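Local coordinates for protein xyloglucan-specific endo-beta-1,4-glucanase BoGH9A (Bacteroides ovatus, PDB 6DHT) that hydrolyses internal beta-1,4-glucosidic linkages in the backbone of xyloglucan, releasing xyloglucan oligosaccharides, at residues D413-G418 and V449-A454; E442-Q447 and D472-R477; V462-A467 and S562-L567. All blocks are in the same frame, centred on the assembly; numbering follows the deposited sequence.

Contact 1 (D413-G418 and V449-A454); sequences DKVIEG and VSLMYA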
ATOM      1  N   ASP A 413       2.915 -13.965 -16.363  1.00 19.91           N
ATOM      2  CA  ASP A 413       2.232 -14.863 -17.283  1.00 22.44           C
ATOM      3  C   ASP A 413       1.412 -15.882 -16.520  1.00 20.56           C
ATOM      4  O   ASP A 413       0.298 -16.225 -16.935  1.00 23.64           O
ATOM      5  CB  ASP A 413       3.237 -15.575 -18.193  1.00 26.77           C
ATOM      6  CG  ASP A 413       3.909 -14.636 -19.164  1.00 26.05           C
ATOM      7  OD1 ASP A 413       3.409 -13.512 -19.371  1.00 25.29           O
ATOM      8  OD2 ASP A 413       4.949 -15.020 -19.748  1.00 29.41           O
ATOM      9  N   LYS A 414       1.931 -16.356 -15.400  1.00 21.01           N
ATOM     10  CA  LYS A 414       1.222 -17.340 -14.590  1.00 22.49           C
ATOM     11  C   LYS A 414      -0.021 -16.709 -13.947  1.00 24.85           C
ATOM     12  O   LYS A 414      -1.098 -17.305 -13.922  1.00 24.01           O
ATOM     13  CB  LYS A 414       2.149 -17.917 -13.524  1.00 25.59           C
ATOM     14  CG  LYS A 414       1.713 -19.265 -12.963  1.00 41.25           C
ATOM     15  CD  LYS A 414       2.737 -19.831 -11.965  1.00 46.87           C
ATOM     16  CE  LYS A 414       4.101 -20.075 -12.609  1.00 51.65           C
ATOM     17  NZ  LYS A 414       4.020 -20.967 -13.806  1.00 67.82           N
ATOM     18  N   VAL A 415       0.126 -15.488 -13.453  1.00 20.74           N
ATOM     19  CA  VAL A 415      -0.969 -14.785 -12.790  1.00 20.76           C
ATOM     20  C   VAL A 415      -2.152 -14.552 -13.726  1.00 19.83           C
ATOM     21  O   VAL A 415      -3.309 -14.653 -13.286  1.00 22.45           O
ATOM     22  CB  VAL A 415      -0.464 -13.420 -12.221  1.00 20.73           C
ATOM     23  CG1 VAL A 415      -1.618 -12.437 -11.965  1.00 23.31           C
ATOM     24  CG2 VAL A 415       0.355 -13.633 -10.973  1.00 21.86           C
ATOM     25  N   ILE A 416      -1.900 -14.246 -14.996  1.00 21.55           N
ATOM     26  CA  ILE A 416      -2.973 -13.831 -15.904  1.00 22.10           C
ATOM     27  C   ILE A 416      -3.618 -15.015 -16.618  1.00 23.16           C
ATOM     28  O   ILE A 416      -4.634 -14.862 -17.306  1.00 23.55           O
ATOM     29  CB  ILE A 416      -2.531 -12.799 -16.948  1.00 25.47           C
ATOM     30  CG1 ILE A 416      -1.486 -13.367 -17.912  1.00 23.01           C
ATOM     31  CG2 ILE A 416      -1.987 -11.536 -16.263  1.00 23.87           C
ATOM     32  CD1 ILE A 416      -1.243 -12.515 -19.107  1.00 28.43           C
ATOM     33  N   GLU A 417      -3.060 -16.196 -16.409  1.00 24.41           N
ATOM     34  CA  GLU A 417      -3.555 -17.387 -17.088  1.00 25.95           C
ATOM     35  C   GLU A 417      -5.007 -17.625 -16.688  1.00 25.46           C
ATOM     36  O   GLU A 417      -5.301 -17.810 -15.515  1.00 24.57           O
ATOM     37  CB  GLU A 417      -2.694 -18.589 -16.720  1.00 29.72           C
ATOM     38  CG  GLU A 417      -2.797 -19.744 -17.691  1.00 46.18           C
ATOM     39  CD  GLU A 417      -1.633 -20.714 -17.552  1.00 67.80           C
ATOM     40  OE1 GLU A 417      -1.335 -21.144 -16.413  1.00 66.14           O
ATOM     41  OE2 GLU A 417      -1.005 -21.032 -18.586  1.00 78.19           O
ATOM     42  N   GLY A 418      -5.912 -17.570 -17.663  1.00 25.82           N
ATOM     43  CA  GLY A 418      -7.305 -17.905 -17.419  1.00 25.72           C
ATOM     44  C   GLY A 418      -8.122 -16.782 -16.812  1.00 28.90           C
ATOM     45  O   GLY A 418      -9.297 -16.967 -16.496  1.00 23.22           O
ATOM     46  N   VAL A 449       0.187  -4.225  -9.018  1.00 13.20           N
ATOM     47  CA  VAL A 449       1.420  -3.439  -9.131  1.00 12.13           C
ATOM     48  C   VAL A 449       2.447  -4.226  -9.959  1.00 13.02           C
ATOM     49  O   VAL A 449       3.122  -3.661 -10.832  1.00 12.35           O
ATOM     50  CB  VAL A 449       1.990  -3.094  -7.741  1.00 12.44           C
ATOM     51  CG1 VAL A 449       3.369  -2.441  -7.856  1.00 14.59           C
ATOM     52  CG2 VAL A 449       1.074  -2.160  -6.986  1.00 13.17           C
ATOM     53  N   SER A 450       2.596  -5.510  -9.658  1.00 13.00           N
ATOM     54  CA  SER A 450       3.521  -6.395 -10.376  1.00 11.99           C
ATOM     55  C   SER A 450       3.183  -6.452 -11.869  1.00 13.23           C
ATOM     56  O   SER A 450       4.073  -6.369 -12.747  1.00 14.16           O
ATOM     57  CB  SER A 450       3.538  -7.776  -9.751  1.00 12.04           C
ATOM     58  OG  SER A 450       3.858  -7.720  -8.387  1.00 15.31           O
ATOM     59  N   LEU A 451       1.893  -6.572 -12.190  1.00 13.67           N
ATOM     60  CA  LEU A 451       1.455  -6.582 -13.594  1.00 12.98           C
ATOM     61  C   LEU A 451       1.721  -5.265 -14.279  1.00 15.25           C
ATOM     62  O   LEU A 451       2.084  -5.230 -15.462  1.00 14.08           O
ATOM     63  CB  LEU A 451      -0.047  -6.930 -13.646  1.00 13.82           C
ATOM     64  CG  LEU A 451      -0.350  -8.381 -13.291  1.00 14.62           C
ATOM     65  CD1 LEU A 451      -1.833  -8.575 -13.035  1.00 16.68           C
ATOM     66  CD2 LEU A 451       0.132  -9.324 -14.411  1.00 18.44           C
ATOM     67  N   MET A 452       1.534  -4.161 -13.577  1.00 13.54           N
ATOM     68  CA  MET A 452       1.836  -2.857 -14.122  1.00 14.46           C
ATOM     69  C   MET A 452       3.343  -2.764 -14.463  1.00 14.54           C
ATOM     70  O   MET A 452       3.735  -2.274 -15.530  1.00 13.83           O
ATOM     71  CB  MET A 452       1.366  -1.793 -13.106  1.00 17.07           C
ATOM     72  CG  MET A 452       1.549  -0.349 -13.509  1.00 14.71           C
ATOM     73  SD  MET A 452       3.237   0.275 -13.347  1.00 15.60           S
ATOM     74  CE  MET A 452       3.450   0.151 -11.557  1.00 17.06           C
ATOM     75  N   TYR A 453       4.202  -3.245 -13.566  1.00 14.25           N
ATOM     76  CA  TYR A 453       5.627  -3.284 -13.886  1.00 15.24           C
ATOM     77  C   TYR A 453       5.901  -4.182 -15.086  1.00 16.40           C
ATOM     78  O   TYR A 453       6.734  -3.856 -15.929  1.00 14.69           O
ATOM     79  CB  TYR A 453       6.457  -3.796 -12.709  1.00 14.13           C
ATOM     80  CG  TYR A 453       6.912  -2.712 -11.747  1.00 15.45           C
ATOM     81  CD1 TYR A 453       8.067  -1.984 -11.987  1.00 15.84           C
ATOM     82  CD2 TYR A 453       6.163  -2.395 -10.631  1.00 15.74           C
ATOM     83  CE1 TYR A 453       8.476  -0.979 -11.114  1.00 16.40           C
ATOM     84  CE2 TYR A 453       6.556  -1.400  -9.750  1.00 14.73           C
ATOM     85  CZ  TYR A 453       7.708  -0.694 -10.009  1.00 15.01           C
ATOM     86  OH  TYR A 453       8.127   0.307  -9.150  1.00 15.67           O
ATOM     87  N   ALA A 454       5.241  -5.323 -15.190  1.00 13.98           N
ATOM     88  CA  ALA A 454       5.440  -6.175 -16.372  1.00 16.27           C
ATOM     89  C   ALA A 454       5.059  -5.462 -17.682  1.00 15.11           C
ATOM     90  O   ALA A 454       5.767  -5.603 -18.709  1.00 15.55           O
ATOM     91  CB  ALA A 454       4.662  -7.468 -16.231  1.00 17.08           C
TER
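Leu451 meets two residues of 413-418 with its two methyl branches, one branch for each partner. Its CD2 lies 3.6 Å from CG2 of Ile416, and its CD1 stands 4.0 Å from CG1 of Val415, so the leucine fork faces a pair of consecutive beta-branched residues. Only these three side chains come within 4.5 Å across the two segments; the summed buried surface is a modest 108 Å², about half of it on Leu451. In Val415 the branch anti to the backbone N (chi1 160°) is CG1, and this setting turns it to Leu451 CD1. In Ile416 the touching atom is the short branch CG2, set anti to the carbonyl carbon, while CG1 sits between N and C (chi1 65°). Both bonds to CB point toward the other helix, and the backbones stay well apart, with CA of Val415 8.6 Å from CA of Leu451.

In the next shell, Ala412 of helix 395-416 also packs on Leu451, and Val462 and Asn466 of helix 461-474 close on Ile416, Asn466 reaching Leu451 as well. Next to Leu451 in the chain, Ser450 OG is hydrogen-bonded to Tyr370 OH and to Asn446 O. The contact thus joins the C-terminal end of helix 395-416 to the middle of helix 439-458 within the helical glycoside hydrolase family 9 catalytic domain. No hydrogen bond or charge pair links the two segments, which is consistent with their being held by apolar packing, with neighbouring helices also bearing on Leu451.

Contact 2 (E442-Q447 and D472-R477); sequences EKCMNQ and DYILGR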
ATOM      1  N   GLU A 442      -2.246  -6.998  -0.001  1.00 14.36           N
ATOM      2  CA  GLU A 442      -1.081  -7.885  -0.112  1.00 16.04           C
ATOM      3  C   GLU A 442      -1.074  -8.712  -1.362  1.00 17.41           C
ATOM      4  O   GLU A 442      -0.002  -8.988  -1.920  1.00 20.87           O
ATOM      5  CB  GLU A 442      -0.998  -8.857   1.063  1.00 20.61           C
ATOM      6  CG  GLU A 442       0.373  -9.570   1.160  1.00 36.20           C
ATOM      7  CD  GLU A 442       0.497 -10.598   2.306  1.00 42.36           C
ATOM      8  OE1 GLU A 442       0.231 -10.266   3.477  1.00 36.28           O
ATOM      9  OE2 GLU A 442       0.894 -11.754   2.035  1.00 40.87           O
ATOM     10  N   LYS A 443      -2.250  -9.150  -1.794  1.00 15.98           N
ATOM     11  CA  LYS A 443      -2.339  -9.946  -2.991  1.00 15.12           C
ATOM     12  C   LYS A 443      -2.998  -9.193  -4.124  1.00 16.91           C
ATOM     13  O   LYS A 443      -2.403  -9.039  -5.179  1.00 18.20           O
ATOM     14  CB  LYS A 443      -3.013 -11.281  -2.745  1.00 18.86           C
ATOM     15  CG  LYS A 443      -2.850 -12.207  -3.922  1.00 22.23           C
ATOM     16  CD  LYS A 443      -3.085 -13.633  -3.567  1.00 25.59           C
ATOM     17  CE  LYS A 443      -2.649 -14.513  -4.712  1.00 24.10           C
ATOM     18  NZ  LYS A 443      -3.039 -15.921  -4.486  1.00 31.60           N
ATOM     19  N   CYS A 444      -4.222  -8.707  -3.967  1.00 13.93           N
ATOM     20  CA  CYS A 444      -4.895  -8.102  -5.117  1.00 14.23           C
ATOM     21  C   CYS A 444      -4.156  -6.857  -5.651  1.00 12.83           C
ATOM     22  O   CYS A 444      -3.808  -6.777  -6.824  1.00 14.23           O
ATOM     23  CB  CYS A 444      -6.349  -7.789  -4.770  1.00 12.81           C
ATOM     24  SG  CYS A 444      -7.348  -7.265  -6.159  1.00 15.00           S
ATOM     25  N   MET A 445      -3.922  -5.885  -4.771  1.00 14.36           N
ATOM     26  CA  MET A 445      -3.231  -4.677  -5.214  1.00 12.68           C
ATOM     27  C   MET A 445      -1.800  -4.982  -5.656  1.00 13.34           C
ATOM     28  O   MET A 445      -1.364  -4.515  -6.703  1.00 13.96           O
ATOM     29  CB  MET A 445      -3.170  -3.607  -4.118  1.00 12.71           C
ATOM     30  CG  MET A 445      -4.440  -2.876  -3.824  1.00 18.75           C
ATOM     31  SD  MET A 445      -5.080  -1.877  -5.135  1.00 14.61           S
ATOM     32  CE  MET A 445      -6.216  -3.037  -5.916  1.00 18.80           C
ATOM     33  N   ASN A 446      -1.057  -5.747  -4.861  1.00 13.01           N
ATOM     34  CA  ASN A 446       0.367  -5.903  -5.185  1.00 12.53           C
ATOM     35  C   ASN A 446       0.582  -6.833  -6.374  1.00 16.68           C
ATOM     36  O   ASN A 446       1.585  -6.723  -7.085  1.00 14.93           O
ATOM     37  CB  ASN A 446       1.186  -6.279  -3.946  1.00 14.14           C
ATOM     38  CG  ASN A 446       1.349  -5.116  -3.036  1.00 16.55           C
ATOM     39  OD1 ASN A 446       1.102  -3.978  -3.433  1.00 18.59           O
ATOM     40  ND2 ASN A 446       1.688  -5.379  -1.789  1.00 18.85           N
ATOM     41  N   GLN A 447      -0.362  -7.718  -6.631  1.00 14.85           N
ATOM     42  CA  GLN A 447      -0.369  -8.443  -7.909  1.00 13.83           C
ATOM     43  C   GLN A 447      -0.577  -7.462  -9.065  1.00 14.88           C
ATOM     44  O   GLN A 447       0.134  -7.507 -10.076  1.00 13.60           O
ATOM     45  CB  GLN A 447      -1.486  -9.487  -7.893  1.00 16.99           C
ATOM     46  CG  GLN A 447      -1.581 -10.392  -9.063  1.00 22.66           C
ATOM     47  CD  GLN A 447      -2.704 -11.372  -8.843  1.00 23.17           C
ATOM     48  OE1 GLN A 447      -3.843 -11.109  -9.211  1.00 24.35           O
ATOM     49  NE2 GLN A 447      -2.412 -12.456  -8.151  1.00 23.79           N
ATOM     50  N   ASP A 472     -10.641  -3.049 -10.508  1.00 12.45           N
ATOM     51  CA  ASP A 472     -12.093  -3.139 -10.573  1.00 12.46           C
ATOM     52  C   ASP A 472     -12.620  -4.016  -9.435  1.00 14.66           C
ATOM     53  O   ASP A 472     -13.688  -3.731  -8.867  1.00 14.65           O
ATOM     54  CB  ASP A 472     -12.519  -3.752 -11.897  1.00 13.73           C
ATOM     55  CG  ASP A 472     -12.521  -2.763 -13.057  1.00 20.11           C
ATOM     56  OD1 ASP A 472     -12.002  -1.632 -12.978  1.00 16.74           O
ATOM     57  OD2 ASP A 472     -13.084  -3.127 -14.115  1.00 30.46           O
ATOM     58  N   TYR A 473     -11.909  -5.096  -9.134  1.00 12.70           N
ATOM     59  CA  TYR A 473     -12.313  -6.003  -8.063  1.00 12.09           C
ATOM     60  C   TYR A 473     -12.431  -5.263  -6.736  1.00 13.85           C
ATOM     61  O   TYR A 473     -13.459  -5.376  -6.045  1.00 14.69           O
ATOM     62  CB  TYR A 473     -11.352  -7.208  -7.915  1.00 15.69           C
ATOM     63  CG  TYR A 473     -11.832  -8.246  -6.933  1.00 14.98           C
ATOM     64  CD1 TYR A 473     -11.671  -8.068  -5.576  1.00 15.48           C
ATOM     65  CD2 TYR A 473     -12.480  -9.382  -7.370  1.00 15.78           C
ATOM     66  CE1 TYR A 473     -12.135  -8.990  -4.659  1.00 17.17           C
ATOM     67  CE2 TYR A 473     -12.937 -10.313  -6.464  1.00 15.34           C
ATOM     68  CZ  TYR A 473     -12.753 -10.117  -5.120  1.00 15.51           C
ATOM     69  OH  TYR A 473     -13.243 -11.045  -4.209  1.00 17.05           O
ATOM     70  N   ILE A 474     -11.416  -4.528  -6.304  1.00 13.84           N
ATOM     71  CA  ILE A 474     -11.560  -3.885  -5.010  1.00 14.37           C
ATOM     72  C   ILE A 474     -12.547  -2.738  -5.015  1.00 13.10           C
ATOM     73  O   ILE A 474     -13.015  -2.366  -3.931  1.00 12.60           O
ATOM     74  CB  ILE A 474     -10.252  -3.414  -4.379  1.00 19.04           C
ATOM     75  CG1 ILE A 474      -9.709  -2.243  -5.148  1.00 15.00           C
ATOM     76  CG2 ILE A 474      -9.219  -4.581  -4.213  1.00 19.02           C
ATOM     77  CD1 ILE A 474      -8.809  -1.405  -4.299  1.00 19.57           C
ATOM     78  N   LEU A 475     -12.854  -2.176  -6.185  1.00 12.93           N
ATOM     79  CA  LEU A 475     -13.779  -1.055  -6.281  1.00 13.35           C
ATOM     80  C   LEU A 475     -15.250  -1.467  -6.465  1.00 14.37           C
ATOM     81  O   LEU A 475     -16.105  -0.612  -6.685  1.00 13.84           O
ATOM     82  CB  LEU A 475     -13.311  -0.066  -7.357  1.00 12.76           C
ATOM     83  CG  LEU A 475     -11.936   0.547  -7.096  1.00 12.33           C
ATOM     84  CD1 LEU A 475     -11.569   1.385  -8.299  1.00 14.02           C
ATOM     85  CD2 LEU A 475     -11.917   1.353  -5.814  1.00 13.15           C
ATOM     86  N   GLY A 476     -15.518  -2.763  -6.376  1.00 13.19           N
ATOM     87  CA  GLY A 476     -16.900  -3.232  -6.309  1.00 13.60           C
ATOM     88  C   GLY A 476     -17.213  -4.485  -7.097  1.00 13.76           C
ATOM     89  O   GLY A 476     -18.291  -5.091  -6.898  1.00 14.99           O
ATOM     90  N   ARG A 477     -16.365  -4.872  -8.030  1.00 14.21           N
ATOM     91  CA  ARG A 477     -16.670  -6.024  -8.867  1.00 14.92           C
ATOM     92  C   ARG A 477     -16.232  -7.299  -8.168  1.00 14.69           C
ATOM     93  O   ARG A 477     -15.220  -7.904  -8.536  1.00 15.47           O
ATOM     94  CB  ARG A 477     -16.055  -5.896 -10.259  1.00 13.68           C
ATOM     95  CG  ARG A 477     -16.622  -6.945 -11.190  1.00 18.63           C
ATOM     96  CD  ARG A 477     -16.203  -6.720 -12.592  1.00 20.76           C
ATOM     97  NE  ARG A 477     -14.808  -7.095 -12.772  1.00 25.13           N
ATOM     98  CZ  ARG A 477     -14.000  -6.557 -13.671  1.00 19.81           C
ATOM     99  NH1 ARG A 477     -14.438  -5.575 -14.430  1.00 31.71           N
ATOM    100  NH2 ARG A 477     -12.738  -6.960 -13.762  1.00 24.68           N
TER
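Met445 and Ile474 form the tight part of this contact: the methyl CE of Met445 lies 3.5 Å from CD1 of Ile474, closer than usual van der Waals distance, and the two side chains cross at about a right angle. The methionine reaches there because its chain bends at chi2 (-64°) and again at chi3, which turns CE onto the isoleucine. Ile474 CG2 is shared: Met445 CE and Cys444 SG each lie 3.8 Å from it.

The looser part is on the Tyr473 side. Cys444 SG is 4.4 Å from Tyr473 CB and 5.3 Å from the ring centroid, 50° off the ring normal, an oblique sulfur-aromatic contact. The four touching residues are buried; toward solvent lie Glu442, exposed, and Lys443, partly so, on the same helix but not in the contact. Tyr428 packs edge-to-face on Tyr473, and Leu557 of helix 551-567 covers Ile474. Cutting Ile474 back to an alanine removes CG1, CG2 and CD1, and would probably leave Met445 CE and Cys444 SG facing a gap, with the bent methionine freer to turn.

With no hydrogen bond between the segments, the contact is apolar, its two polarisable sulfurs probably contributing dispersion.

Contact 3 (V462-A467 and S562-L567); sequences VYLTNA and SSLDAL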
ATOM      1  N   VAL A 462      -1.658  -6.603 -22.407  1.00 17.11           N
ATOM      2  CA  VAL A 462      -2.372  -7.605 -21.618  1.00 19.45           C
ATOM      3  C   VAL A 462      -2.039  -7.513 -20.124  1.00 16.78           C
ATOM      4  O   VAL A 462      -2.892  -7.724 -19.271  1.00 17.16           O
ATOM      5  CB  VAL A 462      -2.119  -9.035 -22.180  1.00 22.76           C
ATOM      6  CG1 VAL A 462      -0.672  -9.448 -22.010  1.00 23.00           C
ATOM      7  CG2 VAL A 462      -3.054 -10.041 -21.567  1.00 24.88           C
ATOM      8  N   TYR A 463      -0.796  -7.189 -19.794  1.00 17.73           N
ATOM      9  CA  TYR A 463      -0.445  -7.104 -18.386  1.00 15.63           C
ATOM     10  C   TYR A 463      -1.166  -5.918 -17.719  1.00 15.89           C
ATOM     11  O   TYR A 463      -1.663  -6.037 -16.594  1.00 14.72           O
ATOM     12  CB  TYR A 463       1.056  -6.914 -18.279  1.00 15.80           C
ATOM     13  CG  TYR A 463       1.903  -8.083 -18.752  1.00 16.47           C
ATOM     14  CD1 TYR A 463       1.682  -9.375 -18.315  1.00 18.15           C
ATOM     15  CD2 TYR A 463       2.958  -7.867 -19.621  1.00 19.49           C
ATOM     16  CE1 TYR A 463       2.475 -10.417 -18.729  1.00 22.27           C
ATOM     17  CE2 TYR A 463       3.764  -8.894 -20.025  1.00 19.14           C
ATOM     18  CZ  TYR A 463       3.529 -10.158 -19.589  1.00 22.90           C
ATOM     19  OH  TYR A 463       4.333 -11.193 -20.008  1.00 24.96           O
ATOM     20  N   LEU A 464      -1.209  -4.788 -18.403  1.00 15.44           N
ATOM     21  CA  LEU A 464      -1.882  -3.601 -17.888  1.00 16.09           C
ATOM     22  C   LEU A 464      -3.395  -3.822 -17.790  1.00 18.23           C
ATOM     23  O   LEU A 464      -4.030  -3.420 -16.817  1.00 15.08           O
ATOM     24  CB  LEU A 464      -1.542  -2.391 -18.744  1.00 18.41           C
ATOM     25  CG  LEU A 464      -2.093  -1.060 -18.260  1.00 20.66           C
ATOM     26  CD1 LEU A 464      -1.541  -0.762 -16.887  1.00 22.39           C
ATOM     27  CD2 LEU A 464      -1.743   0.033 -19.230  1.00 23.47           C
ATOM     28  N   THR A 465      -3.961  -4.493 -18.789  1.00 15.76           N
ATOM     29  CA  THR A 465      -5.377  -4.793 -18.788  1.00 16.71           C
ATOM     30  C   THR A 465      -5.717  -5.569 -17.537  1.00 16.46           C
ATOM     31  O   THR A 465      -6.756  -5.314 -16.887  1.00 14.64           O
ATOM     32  CB  THR A 465      -5.732  -5.603 -20.038  1.00 15.97           C
ATOM     33  OG1 THR A 465      -5.575  -4.768 -21.176  1.00 18.20           O
ATOM     34  CG2 THR A 465      -7.177  -6.056 -20.005  1.00 20.11           C
ATOM     35  N   ASN A 466      -4.874  -6.529 -17.175  1.00 14.97           N
ATOM     36  CA  ASN A 466      -5.105  -7.328 -15.994  1.00 14.09           C
ATOM     37  C   ASN A 466      -4.928  -6.562 -14.669  1.00 13.28           C
ATOM     38  O   ASN A 466      -5.586  -6.858 -13.674  1.00 13.81           O
ATOM     39  CB  ASN A 466      -4.284  -8.624 -16.059  1.00 15.89           C
ATOM     40  CG  ASN A 466      -4.969  -9.677 -16.909  1.00 14.90           C
ATOM     41  OD1 ASN A 466      -5.869 -10.350 -16.421  1.00 17.66           O
ATOM     42  ND2 ASN A 466      -4.548  -9.821 -18.153  1.00 18.02           N
ATOM     43  N   ALA A 467      -4.055  -5.553 -14.668  1.00 13.56           N
ATOM     44  CA  ALA A 467      -3.891  -4.705 -13.503  1.00 13.77           C
ATOM     45  C   ALA A 467      -5.167  -3.908 -13.254  1.00 12.98           C
ATOM     46  O   ALA A 467      -5.624  -3.804 -12.117  1.00 12.76           O
ATOM     47  CB  ALA A 467      -2.703  -3.794 -13.666  1.00 13.91           C
ATOM     48  N   SER A 562      -2.306   5.187  -8.395  1.00 11.77           N
ATOM     49  CA  SER A 562      -1.561   6.279  -9.011  1.00 11.45           C
ATOM     50  C   SER A 562      -1.020   5.845 -10.340  1.00 11.39           C
ATOM     51  O   SER A 562      -1.113   6.597 -11.312  1.00 13.00           O
ATOM     52  CB  SER A 562      -0.403   6.707  -8.150  1.00 11.77           C
ATOM     53  OG  SER A 562      -0.848   7.106  -6.850  1.00 11.86           O
ATOM     54  N   SER A 563      -0.421   4.661 -10.405  1.00 11.59           N
ATOM     55  CA  SER A 563       0.145   4.194 -11.668  1.00 12.59           C
ATOM     56  C   SER A 563      -0.922   3.923 -12.731  1.00 13.32           C
ATOM     57  O   SER A 563      -0.724   4.269 -13.893  1.00 13.30           O
ATOM     58  CB  SER A 563       1.048   2.977 -11.460  1.00 12.88           C
ATOM     59  OG  SER A 563       0.356   1.850 -10.980  1.00 15.24           O
ATOM     60  N   LEU A 564      -2.060   3.347 -12.352  1.00 13.45           N
ATOM     61  CA  LEU A 564      -3.134   3.118 -13.318  1.00 12.72           C
ATOM     62  C   LEU A 564      -3.708   4.432 -13.824  1.00 13.28           C
ATOM     63  O   LEU A 564      -4.050   4.554 -15.020  1.00 14.58           O
ATOM     64  CB  LEU A 564      -4.243   2.251 -12.716  1.00 10.82           C
ATOM     65  CG  LEU A 564      -3.904   0.795 -12.436  1.00 12.19           C
ATOM     66  CD1 LEU A 564      -5.093   0.070 -11.872  1.00 13.84           C
ATOM     67  CD2 LEU A 564      -3.338   0.055 -13.661  1.00 14.46           C
ATOM     68  N   ASP A 565      -3.855   5.420 -12.957  1.00 12.47           N
ATOM     69  CA  ASP A 565      -4.305   6.745 -13.394  1.00 12.13           C
ATOM     70  C   ASP A 565      -3.262   7.424 -14.300  1.00 15.82           C
ATOM     71  O   ASP A 565      -3.597   7.935 -15.380  1.00 16.55           O
ATOM     72  CB  ASP A 565      -4.646   7.628 -12.201  1.00 12.50           C
ATOM     73  CG  ASP A 565      -5.368   8.880 -12.591  1.00 13.99           C
ATOM     74  OD1 ASP A 565      -6.369   8.798 -13.368  1.00 15.43           O
ATOM     75  OD2 ASP A 565      -5.003   9.954 -12.103  1.00 15.48           O
ATOM     76  N   ALA A 566      -1.997   7.413 -13.904  1.00 13.56           N
ATOM     77  CA  ALA A 566      -0.939   8.019 -14.719  1.00 14.20           C
ATOM     78  C   ALA A 566      -0.883   7.385 -16.094  1.00 18.27           C
ATOM     79  O   ALA A 566      -0.687   8.104 -17.087  1.00 19.69           O
ATOM     80  CB  ALA A 566       0.365   7.879 -14.048  1.00 15.83           C
ATOM     81  N   LEU A 567      -1.018   6.067 -16.171  1.00 14.51           N
ATOM     82  CA  LEU A 567      -0.883   5.353 -17.451  1.00 16.91           C
ATOM     83  C   LEU A 567      -2.087   5.495 -18.383  1.00 25.13           C
ATOM     84  O   LEU A 567      -1.992   5.198 -19.579  1.00 26.55           O
ATOM     85  CB  LEU A 567      -0.553   3.875 -17.217  1.00 14.19           C
ATOM     86  CG  LEU A 567       0.883   3.617 -16.718  1.00 14.16           C
ATOM     87  CD1 LEU A 567       0.999   2.206 -16.247  1.00 17.66           C
ATOM     88  CD2 LEU A 567       1.928   3.891 -17.829  1.00 15.09           C
TER
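Leu464 carries its CG anti to the backbone N (chi1 -176°), and this torsion, together with chi2, carries CD1 across to helix 551-567 although the bond to CB does not aim there. Leu564 uses the other common setting, CG anti to its carbonyl carbon, which, with an extended chi2, presents CD2 to Leu464 and Ala467. The two methyls meet at 3.8 Å, Leu464 CD1 on Leu564 CD2, and the two side chains slide past each other in opposite directions. The same Leu564 CD2 lies 3.9 Å from CB of Ala467, three residues after Leu464. Leu464 CD1 in turn has a second partner, CD1 of Leu567, at 4.0 Å, their side chains meeting at a slant.

These contacts join helix 461-474 to helix 551-567, the last helix of the chain, within the (alpha/alpha)6 barrel of glycoside hydrolase family 9. The short segments approach to 11.3 Å between axes, with 126° between their N-to-C directions, so they run steeply across each other rather than side by side. The small Ala467 marks the nearest backbone approach, its CA 7.9 Å from CA of Leu564.

No hydrogen bond joins the segments directly, but just beyond Ala467 the Tyr468 hydroxyl bonds to the Leu564 carbonyl. Tyr455 of helix 439-458 covers Leu464. Behind the contact, Asn466 ND2 bonds back to the Val462 carbonyl (2.9 Å to O, 160° at the hydrogen), an oxygen that also accepts from Asn466 N; the two donors arrive from opposite faces of the carbonyl plane.

Four helices meet: contacts 1 and 2 share 439-458, contacts 2 and 3 share 461-474, while 395-416 enters contact 1 and 551-567 contact 3. Contact centres lie 11 to 13 Å apart. Contacts 1 and 2 touch where Val415 CG1 lies 3.5 Å from Gln447 CD; a bound di(hydroxyethyl)ether, probably from the crystallisation liquor, lies about 4 Å from the Val415 side chain and is hydrogen-bonded to Gln447 NE2. Contacts 1 and 3 meet through the probable hydrogen bond of Asp413 OD1 with Tyr463 OH (2.6 Å). Contacts 2 and 3 do not touch, their nearest atoms being about 5 Å apart. All three lie away from the predicted catalytic residues and the calcium and magnesium sites.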